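Local coordinates for DUF115 domain-containing protein (Magnetospirillum magneticum AMB-1, PDB 5MU5) that probably transfers sugars to flagellin as a glycosyltransferase of the Maf family and is involved in bacterial flagella formation, at residues G326-P329 with Y330-L333; A334-H337 with E338-F342; P391-T394 with N395-T398. All coordinates share one frame; numbering follows the deposited sequence.

Interaction 1 of 3, residues G326-P329 with Y330-L333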
ATOM      1  N   GLY A 326       9.859  -9.275 -15.368  1.00 47.82           N
ATOM      2  CA  GLY A 326       9.314  -9.259 -16.724  1.00 47.49           C
ATOM      3  C   GLY A 326      10.295  -9.346 -17.869  1.00 45.63           C
ATOM      4  O   GLY A 326      11.456  -8.957 -17.766  1.00 45.35           O
ATOM      5  N   ALA A 327       9.793  -9.832 -18.986  1.00 45.52           N
ATOM      6  CA  ALA A 327      10.614 -10.058 -20.149  1.00 47.06           C
ATOM      7  C   ALA A 327      11.076  -8.752 -20.794  1.00 46.76           C
ATOM      8  O   ALA A 327      12.191  -8.688 -21.322  1.00 47.40           O
ATOM      9  CB  ALA A 327       9.863 -10.924 -21.145  1.00 47.79           C
ATOM     10  N   ALA A 328      10.242  -7.715 -20.735  1.00 45.79           N
ATOM     11  CA  ALA A 328      10.570  -6.434 -21.380  1.00 46.87           C
ATOM     12  C   ALA A 328      11.826  -5.755 -20.782  1.00 47.48           C
ATOM     13  O   ALA A 328      12.729  -5.393 -21.537  1.00 45.30           O
ATOM     14  CB  ALA A 328       9.361  -5.487 -21.405  1.00 45.63           C
ATOM     15  N   PRO A 329      11.879  -5.568 -19.436  1.00 47.90           N
ATOM     16  CA  PRO A 329      13.120  -5.088 -18.830  1.00 44.91           C
ATOM     17  C   PRO A 329      14.328  -5.962 -19.193  1.00 46.00           C
ATOM     18  O   PRO A 329      15.422  -5.438 -19.459  1.00 44.70           O
ATOM     19  CB  PRO A 329      12.845  -5.169 -17.339  1.00 46.13           C
ATOM     20  CG  PRO A 329      11.369  -5.092 -17.213  1.00 47.34           C
ATOM     21  CD  PRO A 329      10.825  -5.785 -18.425  1.00 48.32           C
ATOM     22  N   TYR A 330      14.142  -7.278 -19.226  1.00 43.49           N
ATOM     23  CA  TYR A 330      15.228  -8.147 -19.641  1.00 44.12           C
ATOM     24  C   TYR A 330      15.658  -7.864 -21.087  1.00 44.88           C
ATOM     25  O   TYR A 330      16.862  -7.769 -21.370  1.00 46.29           O
ATOM     26  CB  TYR A 330      14.859  -9.631 -19.485  1.00 44.56           C
ATOM     27  CG  TYR A 330      15.725 -10.545 -20.325  1.00 45.75           C
ATOM     28  CD1 TYR A 330      17.045 -10.810 -19.960  1.00 48.06           C
ATOM     29  CD2 TYR A 330      15.235 -11.130 -21.487  1.00 48.40           C
ATOM     30  CE1 TYR A 330      17.848 -11.645 -20.725  1.00 49.30           C
ATOM     31  CE2 TYR A 330      16.040 -11.956 -22.274  1.00 51.04           C
ATOM     32  CZ  TYR A 330      17.344 -12.208 -21.880  1.00 51.02           C
ATOM     33  OH  TYR A 330      18.158 -13.030 -22.621  1.00 55.18           O
ATOM     34  N   ARG A 331      14.688  -7.761 -21.998  1.00 44.33           N
ATOM     35  CA  ARG A 331      15.024  -7.578 -23.409  1.00 48.11           C
ATOM     36  C   ARG A 331      15.759  -6.259 -23.609  1.00 47.87           C
ATOM     37  O   ARG A 331      16.666  -6.192 -24.412  1.00 49.14           O
ATOM     38  CB  ARG A 331      13.814  -7.718 -24.347  1.00 47.74           C
ATOM     39  CG  ARG A 331      13.384  -9.164 -24.594  1.00 48.06           C
ATOM     40  CD  ARG A 331      12.244  -9.246 -25.608  1.00 50.01           C
ATOM     41  NE  ARG A 331      11.010  -8.614 -25.117  1.00 50.23           N
ATOM     42  CZ  ARG A 331       9.968  -9.253 -24.570  1.00 53.33           C
ATOM     43  NH1 ARG A 331       9.958 -10.584 -24.434  1.00 52.60           N
ATOM     44  NH2 ARG A 331       8.915  -8.553 -24.150  1.00 52.59           N
ATOM     45  N   ALA A 332      15.394  -5.232 -22.854  1.00 50.30           N
ATOM     46  CA  ALA A 332      16.101  -3.939 -22.925  1.00 51.55           C
ATOM     47  C   ALA A 332      17.568  -4.097 -22.471  1.00 49.52           C
ATOM     48  O   ALA A 332      18.493  -3.680 -23.163  1.00 51.64           O
ATOM     49  CB  ALA A 332      15.375  -2.886 -22.091  1.00 49.01           C
ATOM     50  N   LEU A 333      17.770  -4.737 -21.327  1.00 48.30           N
ATOM     51  CA  LEU A 333      19.114  -5.014 -20.845  1.00 47.74           C
ATOM     52  C   LEU A 333      19.919  -5.840 -21.813  1.00 46.60           C
ATOM     53  O   LEU A 333      21.092  -5.561 -22.026  1.00 46.05           O
ATOM     54  CB  LEU A 333      19.086  -5.756 -19.516  1.00 49.89           C
ATOM     55  CG  LEU A 333      19.184  -4.918 -18.259  1.00 50.68           C
ATOM     56  CD1 LEU A 333      19.182  -5.881 -17.076  1.00 51.93           C
ATOM     57  CD2 LEU A 333      20.449  -4.070 -18.263  1.00 51.93           C
TER
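The guanidinium group of Arg331 lies across the backbone between Ala327 and Ala328, one turn earlier in the first part of helix 327-340. Carbonyl carbon Ala327 C sits 3.9 Å above the guanidinium plane of Arg331, over its centre, while Arg331 NH1 reaches Ala327 CB at 3.3 Å. A bend of the arginine chain at chi3 (-65°) turns the group back along the helix toward its N-terminal end, where NH1 forms a salt bridge with Glu654.

Tyr330 leaves the helix differently. Its chi1 of 160° sets CG beside the carbonyl carbon, and Ala327 O then lies at the ring edge, near the ring plane, 3.9 Å from Tyr330 CD2.

The backbone of this turn starts from Gly326 at the N-cap. The phi of this glycine, 112°, would drive any CB into the preceding carbonyl oxygen. The bond from Tyr330 N to Gly326 O is weak at 3.5 Å, but the next ones are firm: Arg331 N lies 2.7 Å from Ala327 O, Ala332 N 3.0 Å from Ala328 O, and Leu333 N 3.1 Å from Pro329 O. Pro329, having no N-H to give, fits in this first turn, where amides have no earlier helical carbonyl to meet.

Helix 327-340 links strands 319-322 and 346-350 in a beta-alpha-beta unit. Asp653 accepts a bond from Ala327 N, so two acidic residues at the start of helix 653-661 meet this helix end; their negative charges probably complement both the arginine and the positive pole of the helix.

Interaction 2 of 3, residues A334-H337 with E338-F342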
ATOM      1  N   ALA A 334      19.303  -6.878 -22.368  1.00 45.71           N
ATOM      2  CA  ALA A 334      19.993  -7.753 -23.321  1.00 48.46           C
ATOM      3  C   ALA A 334      20.482  -6.999 -24.556  1.00 48.83           C
ATOM      4  O   ALA A 334      21.571  -7.260 -25.044  1.00 48.05           O
ATOM      5  CB  ALA A 334      19.089  -8.911 -23.743  1.00 48.17           C
ATOM      6  N   ALA A 335      19.662  -6.082 -25.073  1.00 51.74           N
ATOM      7  CA  ALA A 335      20.037  -5.251 -26.239  1.00 51.37           C
ATOM      8  C   ALA A 335      21.288  -4.403 -25.948  1.00 49.99           C
ATOM      9  O   ALA A 335      22.156  -4.238 -26.800  1.00 53.17           O
ATOM     10  CB  ALA A 335      18.866  -4.351 -26.643  1.00 49.98           C
ATOM     11  N   VAL A 336      21.380  -3.876 -24.732  1.00 50.26           N
ATOM     12  CA  VAL A 336      22.549  -3.095 -24.323  1.00 49.37           C
ATOM     13  C   VAL A 336      23.787  -3.997 -24.213  1.00 50.38           C
ATOM     14  O   VAL A 336      24.864  -3.609 -24.638  1.00 52.57           O
ATOM     15  CB  VAL A 336      22.312  -2.367 -22.991  1.00 47.20           C
ATOM     16  CG1 VAL A 336      23.552  -1.601 -22.594  1.00 47.99           C
ATOM     17  CG2 VAL A 336      21.111  -1.428 -23.078  1.00 46.45           C
ATOM     18  N   HIS A 337      23.625  -5.181 -23.629  1.00 49.64           N
ATOM     19  CA  HIS A 337      24.694  -6.190 -23.552  1.00 52.16           C
ATOM     20  C   HIS A 337      25.212  -6.580 -24.943  1.00 54.94           C
ATOM     21  O   HIS A 337      26.419  -6.639 -25.193  1.00 50.98           O
ATOM     22  CB  HIS A 337      24.153  -7.442 -22.848  1.00 53.43           C
ATOM     23  CG  HIS A 337      25.126  -8.576 -22.772  1.00 57.50           C
ATOM     24  ND1 HIS A 337      26.217  -8.575 -21.924  1.00 61.80           N
ATOM     25  CD2 HIS A 337      25.146  -9.770 -23.403  1.00 56.65           C
ATOM     26  CE1 HIS A 337      26.877  -9.709 -22.052  1.00 59.85           C
ATOM     27  NE2 HIS A 337      26.246 -10.451 -22.943  1.00 61.98           N
ATOM     28  N   GLU A 338      24.271  -6.855 -25.836  1.00 56.28           N
ATOM     29  CA  GLU A 338      24.567  -7.191 -27.215  1.00 60.77           C
ATOM     30  C   GLU A 338      25.354  -6.073 -27.903  1.00 58.59           C
ATOM     31  O   GLU A 338      26.286  -6.347 -28.620  1.00 57.24           O
ATOM     32  CB  GLU A 338      23.253  -7.453 -27.967  1.00 67.24           C
ATOM     33  CG  GLU A 338      23.371  -7.572 -29.477  1.00 74.50           C
ATOM     34  CD  GLU A 338      24.163  -8.786 -29.897  1.00 83.41           C
ATOM     35  OE1 GLU A 338      23.901  -9.879 -29.350  1.00 92.09           O
ATOM     36  OE2 GLU A 338      25.037  -8.656 -30.781  1.00 90.67           O
ATOM     37  N   GLU A 339      24.982  -4.816 -27.678  1.00 58.58           N
ATOM     38  CA  GLU A 339      25.635  -3.701 -28.371  1.00 56.61           C
ATOM     39  C   GLU A 339      26.975  -3.281 -27.776  1.00 52.51           C
ATOM     40  O   GLU A 339      27.881  -2.973 -28.515  1.00 50.56           O
ATOM     41  CB  GLU A 339      24.697  -2.489 -28.452  1.00 56.69           C
ATOM     42  CG  GLU A 339      25.297  -1.307 -29.206  1.00 59.59           C
ATOM     43  CD  GLU A 339      24.289  -0.208 -29.521  1.00 63.73           C
ATOM     44  OE1 GLU A 339      23.077  -0.378 -29.243  1.00 63.79           O
ATOM     45  OE2 GLU A 339      24.715   0.838 -30.058  1.00 68.58           O
ATOM     46  N   PHE A 340      27.089  -3.255 -26.450  1.00 51.62           N
ATOM     47  CA  PHE A 340      28.303  -2.776 -25.773  1.00 50.55           C
ATOM     48  C   PHE A 340      28.991  -3.766 -24.853  1.00 50.46           C
ATOM     49  O   PHE A 340      30.176  -3.602 -24.568  1.00 47.92           O
ATOM     50  CB  PHE A 340      27.973  -1.565 -24.909  1.00 50.52           C
ATOM     51  CG  PHE A 340      27.317  -0.451 -25.655  1.00 53.29           C
ATOM     52  CD1 PHE A 340      28.059   0.381 -26.494  1.00 53.32           C
ATOM     53  CD2 PHE A 340      25.953  -0.221 -25.511  1.00 54.56           C
ATOM     54  CE1 PHE A 340      27.446   1.423 -27.181  1.00 55.06           C
ATOM     55  CE2 PHE A 340      25.335   0.813 -26.198  1.00 56.32           C
ATOM     56  CZ  PHE A 340      26.084   1.637 -27.034  1.00 55.72           C
ATOM     57  N   GLY A 341      28.255  -4.757 -24.344  1.00 49.85           N
ATOM     58  CA  GLY A 341      28.799  -5.675 -23.341  1.00 48.44           C
ATOM     59  C   GLY A 341      28.805  -4.977 -21.992  1.00 48.09           C
ATOM     60  O   GLY A 341      28.895  -3.764 -21.927  1.00 48.44           O
ATOM     61  N   PHE A 342      28.709  -5.739 -20.911  1.00 49.90           N
ATOM     62  CA  PHE A 342      28.667  -5.162 -19.563  1.00 50.36           C
ATOM     63  C   PHE A 342      29.972  -5.270 -18.804  1.00 51.77           C
ATOM     64  O   PHE A 342      30.074  -4.802 -17.669  1.00 52.44           O
ATOM     65  CB  PHE A 342      27.523  -5.780 -18.748  1.00 51.05           C
ATOM     66  CG  PHE A 342      26.216  -5.093 -18.953  1.00 51.65           C
ATOM     67  CD1 PHE A 342      25.937  -3.917 -18.269  1.00 52.88           C
ATOM     68  CD2 PHE A 342      25.274  -5.601 -19.827  1.00 54.49           C
ATOM     69  CE1 PHE A 342      24.736  -3.265 -18.453  1.00 54.25           C
ATOM     70  CE2 PHE A 342      24.065  -4.954 -20.022  1.00 54.66           C
ATOM     71  CZ  PHE A 342      23.799  -3.785 -19.340  1.00 54.62           C
TER
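With chi1 at 179°, Val336 turns CG1 away from its own backbone N and into the angle between two phenylalanine rings, while His337, whose chi1 is 177°, carries its imidazole to the border of one of them. Val336 CG1 is 4.0 Å from Phe340 CD2 and 3.9 Å from Phe342 CZ, and the valine and Phe342 side chains cross at about a right angle. Phe342 also brings its CD2 corner to His337 CB at 3.7 Å; His337 ND1 lies in the plane of the phenylalanine ring, at its edge.

This is the C-terminal end of the helix that connects strands 319-322 and 346-350 in a beta-alpha-beta unit, and here the chain leaves it through Gly341, which has a positive phi of 78°. Phe340 N still gives a normal helical bond to Val336 O, 2.9 Å long, whereas the bond from Gly341 N to His337 O is weak because it is strongly bent. The turn at the glycine brings the Phe342 ring back against Val336 and His337. Helix 307-312 borders the same apolar patch, touching Val336, Phe340 and Phe342. Beside it, Glu339 extends its chain to a salt bridge with Arg308, and its CG lies over one face of the Phe340 ring.

Interaction 3 of 3, residues P391-T394 with N395-T398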
ATOM      1  N   PRO A 391       9.543   3.252  -6.053  1.00 35.94           N
ATOM      2  CA  PRO A 391       8.867   2.601  -7.168  1.00 36.49           C
ATOM      3  C   PRO A 391       9.694   2.373  -8.433  1.00 37.02           C
ATOM      4  O   PRO A 391       9.303   1.558  -9.261  1.00 43.46           O
ATOM      5  CB  PRO A 391       7.701   3.559  -7.476  1.00 35.08           C
ATOM      6  CG  PRO A 391       8.174   4.898  -7.017  1.00 34.00           C
ATOM      7  CD  PRO A 391       8.990   4.605  -5.802  1.00 36.91           C
ATOM      8  N   THR A 392      10.800   3.077  -8.604  1.00 38.10           N
ATOM      9  CA  THR A 392      11.642   2.889  -9.793  1.00 38.81           C
ATOM     10  C   THR A 392      13.104   2.490  -9.434  1.00 39.62           C
ATOM     11  O   THR A 392      13.535   2.512  -8.253  1.00 35.37           O
ATOM     12  CB  THR A 392      11.625   4.147 -10.652  1.00 40.12           C
ATOM     13  OG1 THR A 392      12.153   5.236  -9.888  1.00 41.07           O
ATOM     14  CG2 THR A 392      10.188   4.476 -11.043  1.00 40.87           C
ATOM     15  N   VAL A 393      13.856   2.148 -10.478  1.00 38.63           N
ATOM     16  CA  VAL A 393      15.183   1.552 -10.336  1.00 38.06           C
ATOM     17  C   VAL A 393      16.211   2.529  -9.758  1.00 36.93           C
ATOM     18  O   VAL A 393      17.207   2.119  -9.156  1.00 36.93           O
ATOM     19  CB  VAL A 393      15.644   0.910 -11.671  1.00 38.76           C
ATOM     20  CG1 VAL A 393      15.822   1.962 -12.768  1.00 37.75           C
ATOM     21  CG2 VAL A 393      16.915   0.082 -11.472  1.00 37.71           C
ATOM     22  N   THR A 394      15.938   3.814  -9.901  1.00 35.84           N
ATOM     23  CA  THR A 394      16.755   4.854  -9.281  1.00 36.99           C
ATOM     24  C   THR A 394      16.666   4.808  -7.758  1.00 33.85           C
ATOM     25  O   THR A 394      17.646   5.123  -7.068  1.00 30.70           O
ATOM     26  CB  THR A 394      16.336   6.243  -9.799  1.00 39.79           C
ATOM     27  OG1 THR A 394      16.787   6.365 -11.159  1.00 47.98           O
ATOM     28  CG2 THR A 394      16.983   7.304  -9.026  1.00 42.25           C
ATOM     29  N   ASN A 395      15.488   4.433  -7.250  1.00 33.39           N
ATOM     30  CA  ASN A 395      15.280   4.223  -5.818  1.00 33.75           C
ATOM     31  C   ASN A 395      16.085   3.021  -5.378  1.00 35.18           C
ATOM     32  O   ASN A 395      16.681   3.034  -4.310  1.00 36.20           O
ATOM     33  CB  ASN A 395      13.802   3.946  -5.498  1.00 33.45           C
ATOM     34  CG  ASN A 395      12.903   5.093  -5.900  1.00 34.12           C
ATOM     35  OD1 ASN A 395      12.108   5.010  -6.873  1.00 34.35           O
ATOM     36  ND2 ASN A 395      13.062   6.201  -5.196  1.00 33.18           N
ATOM     37  N   THR A 396      16.077   1.975  -6.208  1.00 34.94           N
ATOM     38  CA  THR A 396      16.779   0.724  -5.904  1.00 36.29           C
ATOM     39  C   THR A 396      18.261   0.967  -5.758  1.00 32.62           C
ATOM     40  O   THR A 396      18.875   0.492  -4.817  1.00 32.98           O
ATOM     41  CB  THR A 396      16.575  -0.328  -7.016  1.00 39.24           C
ATOM     42  OG1 THR A 396      15.185  -0.398  -7.376  1.00 42.52           O
ATOM     43  CG2 THR A 396      17.075  -1.684  -6.557  1.00 38.93           C
ATOM     44  N   GLY A 397      18.836   1.724  -6.687  1.00 32.92           N
ATOM     45  CA  GLY A 397      20.266   2.034  -6.628  1.00 32.35           C
ATOM     46  C   GLY A 397      20.630   2.900  -5.432  1.00 31.19           C
ATOM     47  O   GLY A 397      21.635   2.684  -4.784  1.00 30.90           O
ATOM     48  N   THR A 398      19.810   3.885  -5.127  1.00 31.44           N
ATOM     49  CA  THR A 398      20.086   4.756  -4.000  1.00 31.08           C
ATOM     50  C   THR A 398      20.011   3.996  -2.694  1.00 32.55           C
ATOM     51  O   THR A 398      20.893   4.122  -1.847  1.00 32.42           O
ATOM     52  CB  THR A 398      19.094   5.900  -3.982  1.00 32.12           C
ATOM     53  OG1 THR A 398      19.216   6.610  -5.220  1.00 34.03           O
ATOM     54  CG2 THR A 398      19.365   6.825  -2.811  1.00 32.40           C
TER
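Half of a capping box opens helix 393-404: Asn395, the third residue of the helix, reaches back with its amide to the backbone of the N-cap residue, Thr392. Thr392 N donates to Asn395 OD1 over 2.9 Å, in the plane of the amide carbonyl and on a lone pair, and the bond is nearly straight at 162°. The reciprocal half is missing, since the Thr392 side chain makes no capping bond. Its chi1 of 61° sets OG1 between the backbone N and the carbonyl carbon, 3.0 Å from Asn395 OD1, and it is hydrogen-bonded to Thr472 OG1. Pro391 CD also approaches this amide oxygen, 3.3 Å from Asn395 OD1; a cis peptide bond precedes the proline.

Asn395 ND2 bonds to Thr472 O of helix 467-482, so both ends of the amide have partners and its rotation is fixed. A leucine in place of Asn395 would probably leave Thr392 N without its acceptor and Thr472 O without this donor, and so would remove one of the polar ties to helix 467-482.

Further on, Gly397 N bonds to Val393 O at 3.0 Å. Thr394 O takes two donors from one residue: Thr398 OG1 at 2.8 Å and Thr398 N at 3.2 Å, the amide standing above the carbonyl plane. Thr396 OG1 turns instead to Ser389 O. A sulfate, probably from the crystallisation liquor, lies about 3 Å from the Val393 side chain, near the start of the helix. Asn395, Thr392, Thr396 and Thr398 thus spend their side-chain polar groups on backbone and neighbouring helix, which is consistent with the burial of Asn395, Thr396 and Thr398.

Overall arrangement
Each contact lies within one continuous stretch, so none closes a loop larger than a helical turn, and none nests in or crosses another. Interactions 1 and 2 follow directly on one another, at the start and end of helix 327-340, with centres 12 Å apart; Leu333 CD2 packs 3.5 Å from Phe342 CZ where they meet. The chain then runs through strands 346-350 and 363-367 and helix 373-378 before interaction 3 starts helix 393-404, about 17 Å from interaction 1 between centres. Both helices pack on strand 319-322, Leu333 against Gln320 and Leu322, Val393 and Thr396 against Met321, consistent with opposite faces of the mixed sheet.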